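Local coordinates for pectate lyase 1 (Juniperus ashei, PDB 1PXZ), which shows low pectate lyase activity, cleaving polygalacturonan by elimination with calcium as cofactor, and is the major allergen of cedar pollen, at residues G150-M155 with D173-V178. Residues are numbered along the deposited sequence; the frame is centred on the assembly and turned at random.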
# COMPACT_ATOMS: atom_id res chain seq x y z
N GLY A 150 -3.23 -3.63 14.87
CA GLY A 150 -1.87 -3.20 14.63
C GLY A 150 -1.46 -3.31 13.17
O GLY A 150 -0.53 -4.05 12.83
N ASP A 151 -2.15 -2.57 12.32
CA ASP A 151 -1.84 -2.50 10.90
C ASP A 151 -0.88 -1.35 10.64
O ASP A 151 -1.00 -0.31 11.29
CB ASP A 151 -3.09 -2.27 10.05
CG ASP A 151 -4.13 -3.37 10.17
OD1 ASP A 151 -3.75 -4.53 10.37
OD2 ASP A 151 -5.34 -3.06 10.08
N ALA A 152 0.03 -1.51 9.70
CA ALA A 152 0.93 -0.39 9.42
C ALA A 152 0.20 0.79 8.78
O ALA A 152 0.40 1.94 9.11
CB ALA A 152 2.08 -0.83 8.52
N ILE A 153 -0.66 0.48 7.81
CA ILE A 153 -1.38 1.52 7.09
C ILE A 153 -2.82 1.10 6.94
O ILE A 153 -3.05 -0.01 6.41
CB ILE A 153 -0.74 1.76 5.71
CG1 ILE A 153 0.69 2.28 5.76
CG2 ILE A 153 -1.63 2.67 4.88
CD1 ILE A 153 1.40 2.34 4.42
N THR A 154 -3.76 1.92 7.40
CA THR A 154 -5.17 1.50 7.29
C THR A 154 -5.96 2.55 6.52
O THR A 154 -5.81 3.72 6.87
CB THR A 154 -5.81 1.31 8.67
OG1 THR A 154 -5.14 0.25 9.36
CG2 THR A 154 -7.27 0.91 8.54
N MET A 155 -6.74 2.15 5.52
CA MET A 155 -7.54 3.11 4.76
C MET A 155 -9.01 2.70 4.80
O MET A 155 -9.33 1.56 4.45
CB MET A 155 -7.07 3.23 3.31
CG MET A 155 -5.71 3.92 3.17
SD MET A 155 -5.05 3.70 1.48
CE MET A 155 -4.33 2.07 1.77
N ASP A 173 -0.79 -7.14 12.97
CA ASP A 173 -1.90 -7.65 12.14
C ASP A 173 -1.57 -7.52 10.67
O ASP A 173 -0.86 -8.40 10.16
CB ASP A 173 -3.20 -6.93 12.50
CG ASP A 173 -3.56 -7.26 13.94
OD1 ASP A 173 -4.07 -8.38 14.16
OD2 ASP A 173 -3.32 -6.43 14.84
N GLY A 174 -2.02 -6.48 9.98
CA GLY A 174 -1.65 -6.36 8.57
C GLY A 174 -0.63 -5.28 8.28
O GLY A 174 -0.28 -4.45 9.11
N LEU A 175 -0.12 -5.27 7.04
CA LEU A 175 0.74 -4.17 6.64
C LEU A 175 -0.10 -3.11 5.94
O LEU A 175 0.04 -1.93 6.23
CB LEU A 175 1.90 -4.66 5.77
CG LEU A 175 2.88 -5.58 6.53
CD1 LEU A 175 3.98 -6.05 5.60
CD2 LEU A 175 3.44 -4.86 7.75
N ILE A 176 -0.98 -3.49 5.01
CA ILE A 176 -1.85 -2.48 4.40
C ILE A 176 -3.28 -3.00 4.43
O ILE A 176 -3.52 -4.12 3.97
CB ILE A 176 -1.42 -2.20 2.96
CG1 ILE A 176 -0.04 -1.54 2.87
CG2 ILE A 176 -2.46 -1.37 2.22
CD1 ILE A 176 0.43 -1.36 1.43
N ASP A 177 -4.21 -2.23 4.97
CA ASP A 177 -5.61 -2.66 5.02
C ASP A 177 -6.43 -1.64 4.25
O ASP A 177 -6.39 -0.45 4.57
CB ASP A 177 -6.01 -2.79 6.48
CG ASP A 177 -7.07 -3.78 6.87
OD1 ASP A 177 -6.76 -4.96 7.14
OD2 ASP A 177 -8.27 -3.40 6.95
N VAL A 178 -7.17 -2.07 3.23
CA VAL A 178 -7.96 -1.13 2.42
C VAL A 178 -9.41 -1.59 2.48
O VAL A 178 -9.70 -2.73 2.11
CB VAL A 178 -7.44 -1.09 0.99
CG1 VAL A 178 -8.26 -0.15 0.10
CG2 VAL A 178 -5.98 -0.67 0.96
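D151 and D173 both carry CG beside their own backbone N and anti to the carbonyl carbon (chi1 -61° and -65°), whereas D177 swings CG anti to N (chi1 -151°); the three carboxylates thus gather along one side of the two adjacent chains. D151 reaches across with OD1, whose anti lone pair takes the G174 N-H at a short 2.6 Å. D173 answers in the other direction: the anti lone pair of its OD2 receives G150 N at 2.8 Å, while D173 N donates to G150 O from above the carbonyl plane. The planes of these two carboxylates stand nearly perpendicular. Next along, D151 OD2 lies 3.7 Å from D177 CB and 3.8 Å from the like-charged D177 OD1, the two carboxylate planes nearly parallel.

Past the corner at L175, neighbouring coils of the parallel beta-helix pair in register. D177 N donates to I153 O at 2.9 Å; M155 N donates to D177 O at 2.8 Å, and both bonds run nearly along the C=O axis. On the face turned to the interior, I153 lines up beside I176, and M155, bent at chi3, lays CE tightly against V178 CG2 (3.3 Å).

As in related pectate lyases, D173 and D177 probably bind Ca(2+) together with D149, so the ion would offset the repulsion among those three acids, with D151 lying beside them, and the backbone N-H bonds to D151 and D173 should help keep both ionised.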